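Local coordinates for protein beta-galactosidase/beta-glucuronidase (Faecalibacterium prausnitzii L2-6, PDB 6MVF) that binds flavin mononucleotide and probably hydrolyses terminal beta-linked sugars such as glucuronides, as a member of glycosyl hydrolase family 2, at residues G194-I199 and A235-V240; F38-R43 and L67-V72. All blocks are in the same frame, centred on the assembly; numbering follows the deposited sequence.

Contact 1. Residues G194-I199 and A235-V240; sequences GATFEI and AISIYV
F197 and I238 face each other as a hydrogen-bonded pair in the antiparallel ladder that joins strand 195-199 to strand 236-240, part of the immunoglobulin-like beta-sandwich found in glycosyl hydrolase family 2. The two sides of such a ladder can differ sharply, and this one illustrates it. On the inner side, A195, F197, I199, I236, I238 and V240 are all buried; strands 211-217 and 223-230 pack against F197, I199, I236 and I238, with Y214 touching the last three. Within the ladder, CG2 of V240 comes to CE1 of the F197 ring at 3.4 Å, the two side chains running aslant. Further along, CD1 of I199 meets CG1 of I238 at 3.8 Å. CG of F197 lies beside its own backbone N (chi1 -62°), which brings the ring edge to I238 O, 3.6 Å from CD1 and near the ring plane.

The other side, carrying T196, E198, S237 and Y239, is looser and more polar. E198 is exposed, and OG of S237 is 4.0 Å from CB of T196. Y239 is the exception: with CG anti to the backbone N (chi1 176°), the ring runs along the neighbouring strand until OH stands 3.6 Å from CA of G194, and the hydroxyl bonds to D192. Were this tyrosine an alanine, D192 would probably lose its hydroxyl partner and the backbone at G194 and A195 the ring that lies along it. In the second subunit V637 packs on Y239, while S648 and T650 bond to the carbonyls of Y239 and S237. Beside E198, N of I199 donates to O of I236 at 2.9 Å.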
ATOM      1  N   GLY A 194     -25.400 -26.381  10.629  1.00 33.44           N
ATOM      2  CA  GLY A 194     -25.505 -24.973  10.391  1.00 31.24           C
ATOM      3  C   GLY A 194     -25.340 -24.180  11.663  1.00 33.50           C
ATOM      4  O   GLY A 194     -24.807 -24.671  12.670  1.00 34.39           O
ATOM      5  N   ALA A 195     -25.817 -22.942  11.629  1.00 25.84           N
ATOM      6  CA  ALA A 195     -25.695 -22.049  12.763  1.00 25.42           C
ATOM      7  C   ALA A 195     -26.870 -21.087  12.761  1.00 30.60           C
ATOM      8  O   ALA A 195     -27.309 -20.624  11.703  1.00 28.80           O
ATOM      9  CB  ALA A 195     -24.374 -21.272  12.744  1.00 22.50           C
ATOM     10  N   THR A 196     -27.393 -20.823  13.952  1.00 28.92           N
ATOM     11  CA  THR A 196     -28.354 -19.758  14.166  1.00 30.57           C
ATOM     12  C   THR A 196     -27.599 -18.542  14.683  1.00 33.86           C
ATOM     13  O   THR A 196     -26.637 -18.674  15.447  1.00 34.15           O
ATOM     14  CB  THR A 196     -29.440 -20.164  15.166  1.00 31.10           C
ATOM     15  OG1 THR A 196     -28.811 -20.634  16.364  1.00 36.22           O
ATOM     16  CG2 THR A 196     -30.323 -21.261  14.597  1.00 22.14           C
ATOM     17  N   PHE A 197     -28.014 -17.370  14.225  1.00 28.98           N
ATOM     18  CA  PHE A 197     -27.519 -16.088  14.712  1.00 26.68           C
ATOM     19  C   PHE A 197     -28.754 -15.398  15.247  1.00 31.15           C
ATOM     20  O   PHE A 197     -29.550 -14.872  14.464  1.00 35.92           O
ATOM     21  CB  PHE A 197     -26.872 -15.255  13.609  1.00 23.85           C
ATOM     22  CG  PHE A 197     -25.666 -15.896  12.997  1.00 26.18           C
ATOM     23  CD1 PHE A 197     -25.782 -17.047  12.231  1.00 23.96           C
ATOM     24  CD2 PHE A 197     -24.404 -15.341  13.183  1.00 28.01           C
ATOM     25  CE1 PHE A 197     -24.645 -17.637  11.669  1.00 35.72           C
ATOM     26  CE2 PHE A 197     -23.261 -15.920  12.618  1.00 23.57           C
ATOM     27  CZ  PHE A 197     -23.373 -17.059  11.853  1.00 27.40           C
ATOM     28  N   GLU A 198     -28.955 -15.454  16.556  1.00 27.55           N
ATOM     29  CA  GLU A 198     -29.964 -14.613  17.171  1.00 26.82           C
ATOM     30  C   GLU A 198     -29.378 -13.223  17.252  1.00 26.24           C
ATOM     31  O   GLU A 198     -28.310 -13.030  17.834  1.00 32.15           O
ATOM     32  CB  GLU A 198     -30.347 -15.127  18.552  1.00 30.71           C
ATOM     33  CG  GLU A 198     -30.836 -16.556  18.531  1.00 41.94           C
ATOM     34  CD  GLU A 198     -30.936 -17.153  19.930  1.00 60.42           C
ATOM     35  OE1 GLU A 198     -31.888 -16.778  20.660  1.00 66.37           O
ATOM     36  OE2 GLU A 198     -30.055 -17.975  20.304  1.00 50.14           O
ATOM     37  N   ILE A 199     -30.059 -12.267  16.646  1.00 24.84           N
ATOM     38  CA  ILE A 199     -29.584 -10.899  16.522  1.00 28.96           C
ATOM     39  C   ILE A 199     -30.624  -9.963  17.121  1.00 28.61           C
ATOM     40  O   ILE A 199     -31.833 -10.147  16.915  1.00 36.57           O
ATOM     41  CB  ILE A 199     -29.333 -10.555  15.038  1.00 33.41           C
ATOM     42  CG1 ILE A 199     -28.341 -11.544  14.433  1.00 24.40           C
ATOM     43  CG2 ILE A 199     -28.859  -9.109  14.869  1.00 29.47           C
ATOM     44  CD1 ILE A 199     -28.437 -11.579  12.935  1.00 31.92           C
ATOM     45  N   ALA A 235     -35.597  -7.965  16.783  1.00 33.62           N
ATOM     46  CA  ALA A 235     -35.036  -9.277  17.072  1.00 33.57           C
ATOM     47  C   ALA A 235     -35.439 -10.287  16.002  1.00 31.59           C
ATOM     48  O   ALA A 235     -36.590 -10.335  15.564  1.00 29.56           O
ATOM     49  CB  ALA A 235     -35.492  -9.750  18.452  1.00 21.96           C
ATOM     50  N   ILE A 236     -34.473 -11.099  15.580  1.00 28.33           N
ATOM     51  CA  ILE A 236     -34.698 -12.107  14.555  1.00 23.22           C
ATOM     52  C   ILE A 236     -33.625 -13.160  14.733  1.00 24.66           C
ATOM     53  O   ILE A 236     -32.545 -12.880  15.260  1.00 28.55           O
ATOM     54  CB  ILE A 236     -34.650 -11.488  13.132  1.00 28.96           C
ATOM     55  CG1 ILE A 236     -35.154 -12.483  12.096  1.00 30.99           C
ATOM     56  CG2 ILE A 236     -33.241 -11.071  12.764  1.00 24.73           C
ATOM     57  CD1 ILE A 236     -36.636 -12.592  12.063  1.00 30.76           C
ATOM     58  N   SER A 237     -33.913 -14.372  14.285  1.00 29.30           N
ATOM     59  CA  SER A 237     -32.922 -15.439  14.262  1.00 28.31           C
ATOM     60  C   SER A 237     -32.669 -15.848  12.816  1.00 30.47           C
ATOM     61  O   SER A 237     -33.613 -16.191  12.098  1.00 33.71           O
ATOM     62  CB  SER A 237     -33.400 -16.621  15.086  1.00 18.34           C
ATOM     63  OG  SER A 237     -32.594 -17.745  14.818  1.00 37.39           O
ATOM     64  N   ILE A 238     -31.403 -15.804  12.388  1.00 24.84           N
ATOM     65  CA  ILE A 238     -31.023 -16.095  11.010  1.00 22.91           C
ATOM     66  C   ILE A 238     -30.189 -17.366  10.981  1.00 26.24           C
ATOM     67  O   ILE A 238     -29.306 -17.557  11.821  1.00 34.12           O
ATOM     68  CB  ILE A 238     -30.242 -14.931  10.378  1.00 31.40           C
ATOM     69  CG1 ILE A 238     -30.870 -13.585  10.775  1.00 30.53           C
ATOM     70  CG2 ILE A 238     -30.151 -15.124   8.871  1.00 25.74           C
ATOM     71  CD1 ILE A 238     -30.547 -12.475   9.819  1.00 27.58           C
ATOM     72  N   TYR A 239     -30.462 -18.226  10.011  1.00 22.92           N
ATOM     73  CA  TYR A 239     -29.832 -19.531   9.900  1.00 22.40           C
ATOM     74  C   TYR A 239     -28.857 -19.547   8.729  1.00 26.80           C
ATOM     75  O   TYR A 239     -29.213 -19.172   7.611  1.00 28.42           O
ATOM     76  CB  TYR A 239     -30.889 -20.613   9.711  1.00 20.35           C
ATOM     77  CG  TYR A 239     -30.301 -21.981   9.481  1.00 29.22           C
ATOM     78  CD1 TYR A 239     -29.954 -22.803  10.557  1.00 31.38           C
ATOM     79  CD2 TYR A 239     -30.086 -22.459   8.191  1.00 29.19           C
ATOM     80  CE1 TYR A 239     -29.413 -24.055  10.354  1.00 30.52           C
ATOM     81  CE2 TYR A 239     -29.539 -23.715   7.976  1.00 31.58           C
ATOM     82  CZ  TYR A 239     -29.206 -24.511   9.060  1.00 32.92           C
ATOM     83  OH  TYR A 239     -28.667 -25.760   8.844  1.00 27.85           O
ATOM     84  N   VAL A 240     -27.640 -19.998   8.982  1.00 34.69           N
ATOM     85  CA  VAL A 240     -26.612 -20.171   7.959  1.00 30.23           C
ATOM     86  C   VAL A 240     -26.366 -21.667   7.803  1.00 32.00           C
ATOM     87  O   VAL A 240     -25.982 -22.331   8.778  1.00 35.62           O
ATOM     88  CB  VAL A 240     -25.312 -19.434   8.328  1.00 28.65           C
ATOM     89  CG1 VAL A 240     -24.185 -19.798   7.363  1.00 31.02           C
ATOM     90  CG2 VAL A 240     -25.531 -17.928   8.363  1.00 30.24           C
TER

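Contact 2. Residues F38-R43 and L67-V72; sequences FPKGER and LRTTGV
T69 presents its two branches to different partners on 38-43, and the contact follows that division. A first torsion of -168° swings OG1 away from the backbone N, toward K40 and E42, while the methyl CG2 meets the edge of the F38 ring, 3.8 Å from CD2 and near the ring plane. The T69 and F38 side chains cross at about a right angle. L67 and F38 instead approach from opposite directions, CD2 of L67 coming to 3.8 Å from CE2 of the ring. The same methyl lies over one face of the R43 guanidinium, offset toward its rim and 3.8 Å from NE. R43 is fixed from beyond the contact by W54 O and by a salt bridge to D58, which also accepts the backbone N of L67.

The segment 38-43 contains a type I beta turn from F38 to G41, closed by G41 N donating to F38 O at 2.8 Å, in the loop between strands 34-37 and 46-48 of the beta-sandwich sugar-binding domain of family 2. W54 meets the F38 ring edge-to-face, and strand 70-72 continues into the sheet beside 34-37.

K40 slides past T69 in the opposite direction, bending at chi3 so that NZ makes a weak hydrogen bond of 3.3 Å to T69 OG1. E42 approaches T69 from the opposite direction, its OE2 lying 3.1 Å from OG1, while CG of E42 rests 3.9 Å from CD1 of L67. A water, in the plane of the F38 ring at its edge, accepts from K40 N and donates to E42 OE1 and to T70 O. Past it, the P39 and V72 side chains meet at a slant, with CG of P39 3.9 Å from CG2 of V72.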
ATOM      1  N   PHE A  38      -2.162  21.180  33.114  1.00 45.58           N
ATOM      2  CA  PHE A  38      -2.267  20.619  34.463  1.00 43.94           C
ATOM      3  C   PHE A  38      -2.652  21.736  35.420  1.00 42.05           C
ATOM      4  O   PHE A  38      -1.801  22.566  35.783  1.00 41.69           O
ATOM      5  CB  PHE A  38      -0.955  19.962  34.885  1.00 41.35           C
ATOM      6  CG  PHE A  38      -0.672  18.666  34.170  1.00 40.35           C
ATOM      7  CD1 PHE A  38       0.041  18.653  32.981  1.00 43.23           C
ATOM      8  CD2 PHE A  38      -1.133  17.458  34.677  1.00 46.34           C
ATOM      9  CE1 PHE A  38       0.295  17.457  32.311  1.00 39.63           C
ATOM     10  CE2 PHE A  38      -0.881  16.260  34.010  1.00 38.70           C
ATOM     11  CZ  PHE A  38      -0.171  16.268  32.821  1.00 37.11           C
ATOM     12  N   PRO A  39      -3.915  21.800  35.853  1.00 44.22           N
ATOM     13  CA  PRO A  39      -4.360  22.940  36.678  1.00 43.09           C
ATOM     14  C   PRO A  39      -3.582  23.127  37.973  1.00 41.25           C
ATOM     15  O   PRO A  39      -3.427  24.268  38.414  1.00 52.76           O
ATOM     16  CB  PRO A  39      -5.835  22.618  36.955  1.00 33.10           C
ATOM     17  CG  PRO A  39      -6.235  21.709  35.870  1.00 42.81           C
ATOM     18  CD  PRO A  39      -5.017  20.877  35.544  1.00 42.07           C
ATOM     19  N   LYS A  40      -3.099  22.059  38.602  1.00 41.18           N
ATOM     20  CA  LYS A  40      -2.279  22.177  39.804  1.00 40.06           C
ATOM     21  C   LYS A  40      -0.800  22.418  39.486  1.00 44.73           C
ATOM     22  O   LYS A  40       0.041  22.285  40.383  1.00 52.30           O
ATOM     23  CB  LYS A  40      -2.438  20.932  40.687  1.00 33.21           C
ATOM     24  CG  LYS A  40      -3.797  20.786  41.368  1.00 38.66           C
ATOM     25  CD  LYS A  40      -4.160  19.313  41.644  1.00 43.16           C
ATOM     26  CE  LYS A  40      -3.254  18.649  42.694  1.00 51.95           C
ATOM     27  NZ  LYS A  40      -3.224  17.117  42.650  1.00 48.46           N
ATOM     28  N   GLY A  41      -0.470  22.727  38.232  1.00 49.82           N
ATOM     29  CA  GLY A  41       0.830  23.257  37.849  1.00 45.04           C
ATOM     30  C   GLY A  41       2.005  22.302  37.841  1.00 47.38           C
ATOM     31  O   GLY A  41       3.150  22.765  37.807  1.00 50.73           O
ATOM     32  N   GLU A  42       1.782  20.988  37.846  1.00 50.37           N
ATOM     33  CA  GLU A  42       2.915  20.071  37.928  1.00 46.09           C
ATOM     34  C   GLU A  42       3.706  19.994  36.632  1.00 45.93           C
ATOM     35  O   GLU A  42       4.822  19.466  36.641  1.00 46.56           O
ATOM     36  CB  GLU A  42       2.444  18.670  38.302  1.00 44.05           C
ATOM     37  CG  GLU A  42       1.756  18.580  39.643  1.00 46.03           C
ATOM     38  CD  GLU A  42       0.265  18.308  39.512  1.00 55.00           C
ATOM     39  OE1 GLU A  42      -0.350  18.833  38.543  1.00 48.64           O
ATOM     40  OE2 GLU A  42      -0.282  17.567  40.375  1.00 50.31           O
ATOM     41  N   ARG A  43       3.150  20.469  35.518  1.00 43.24           N
ATOM     42  CA  ARG A  43       3.831  20.401  34.229  1.00 48.02           C
ATOM     43  C   ARG A  43       3.381  21.578  33.388  1.00 45.82           C
ATOM     44  O   ARG A  43       2.206  21.945  33.412  1.00 45.11           O
ATOM     45  CB  ARG A  43       3.547  19.092  33.465  1.00 44.76           C
ATOM     46  CG  ARG A  43       4.345  17.909  33.976  1.00 52.41           C
ATOM     47  CD  ARG A  43       4.081  16.619  33.230  1.00 46.11           C
ATOM     48  NE  ARG A  43       4.605  15.485  34.001  1.00 57.24           N
ATOM     49  CZ  ARG A  43       4.360  14.207  33.716  1.00 56.31           C
ATOM     50  NH1 ARG A  43       3.597  13.897  32.667  1.00 45.29           N
ATOM     51  NH2 ARG A  43       4.866  13.241  34.483  1.00 48.35           N
ATOM     52  N   LEU A  67       2.986  10.577  38.482  1.00 36.83           N
ATOM     53  CA  LEU A  67       2.097  11.716  38.700  1.00 32.36           C
ATOM     54  C   LEU A  67       0.644  11.263  38.609  1.00 37.80           C
ATOM     55  O   LEU A  67       0.160  10.899  37.530  1.00 40.36           O
ATOM     56  CB  LEU A  67       2.392  12.827  37.694  1.00 36.98           C
ATOM     57  CG  LEU A  67       1.406  14.011  37.617  1.00 34.27           C
ATOM     58  CD1 LEU A  67       1.314  14.783  38.933  1.00 31.84           C
ATOM     59  CD2 LEU A  67       1.769  14.935  36.458  1.00 32.64           C
ATOM     60  N   ARG A  68      -0.056  11.279  39.742  1.00 33.99           N
ATOM     61  CA  ARG A  68      -1.502  11.095  39.769  1.00 40.70           C
ATOM     62  C   ARG A  68      -2.138  12.446  40.065  1.00 39.56           C
ATOM     63  O   ARG A  68      -1.753  13.113  41.032  1.00 43.74           O
ATOM     64  CB  ARG A  68      -1.919  10.043  40.802  1.00 35.86           C
ATOM     65  CG  ARG A  68      -1.129   8.730  40.674  1.00 35.39           C
ATOM     66  CD  ARG A  68      -1.611   7.666  41.655  1.00 31.37           C
ATOM     67  NE  ARG A  68      -3.038   7.442  41.458  1.00 41.67           N
ATOM     68  CZ  ARG A  68      -3.739   6.468  42.024  1.00 39.37           C
ATOM     69  NH1 ARG A  68      -3.137   5.612  42.846  1.00 33.86           N
ATOM     70  NH2 ARG A  68      -5.040   6.355  41.761  1.00 28.78           N
ATOM     71  N   THR A  69      -3.088  12.856  39.217  1.00 32.27           N
ATOM     72  CA  THR A  69      -3.621  14.218  39.246  1.00 39.27           C
ATOM     73  C   THR A  69      -4.681  14.423  38.172  1.00 40.93           C
ATOM     74  O   THR A  69      -5.108  13.471  37.511  1.00 42.83           O
ATOM     75  CB  THR A  69      -2.514  15.252  39.040  1.00 45.09           C
ATOM     76  OG1 THR A  69      -3.009  16.560  39.361  1.00 43.93           O
ATOM     77  CG2 THR A  69      -2.005  15.230  37.576  1.00 37.43           C
ATOM     78  N   THR A  70      -5.076  15.666  37.952  1.00 34.53           N
ATOM     79  CA  THR A  70      -6.007  16.003  36.888  1.00 37.21           C
ATOM     80  C   THR A  70      -5.269  16.695  35.747  1.00 39.97           C
ATOM     81  O   THR A  70      -4.608  17.719  35.955  1.00 43.76           O
ATOM     82  CB  THR A  70      -7.135  16.875  37.424  1.00 38.27           C
ATOM     83  OG1 THR A  70      -7.735  16.202  38.546  1.00 42.07           O
ATOM     84  CG2 THR A  70      -8.173  17.123  36.311  1.00 39.17           C
ATOM     85  N   GLY A  71      -5.367  16.110  34.556  1.00 38.96           N
ATOM     86  CA  GLY A  71      -4.916  16.731  33.319  1.00 35.75           C
ATOM     87  C   GLY A  71      -6.120  17.084  32.461  1.00 34.67           C
ATOM     88  O   GLY A  71      -7.050  16.286  32.325  1.00 38.31           O
ATOM     89  N   VAL A  72      -6.100  18.292  31.906  1.00 41.66           N
ATOM     90  CA  VAL A  72      -7.157  18.796  31.038  1.00 36.40           C
ATOM     91  C   VAL A  72      -6.635  18.782  29.612  1.00 39.97           C
ATOM     92  O   VAL A  72      -5.619  19.424  29.305  1.00 40.15           O
ATOM     93  CB  VAL A  72      -7.603  20.210  31.441  1.00 36.38           C
ATOM     94  CG1 VAL A  72      -8.688  20.728  30.497  1.00 32.61           C
ATOM     95  CG2 VAL A  72      -8.118  20.188  32.845  1.00 41.04           C
TER
HETATM   96  O   HOH W   1      -2.578  19.151  37.555  1.00 41.06           O

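Overall arrangement
From the N terminus, contact 2 comes first: 38-43 follows strand 34-37, and its meeting with 67-72 closes a loop of 23 residues that is mostly without regular structure. The chain then completes the sugar-binding domain, passes the FMN-binding residues D174 and Y177, and enters the next sandwich. There contact 1 closes 35 residues, among them strands 211-217 and 223-230. The two closures stand in series, neither nested nor crossing, with centres about 50 Å apart. Contact 2 ties a turn to a strand start within one subunit. Contact 1 joins two strands of a sheet that borders the second subunit, and strand 195-204 goes on to F202 at the flavin.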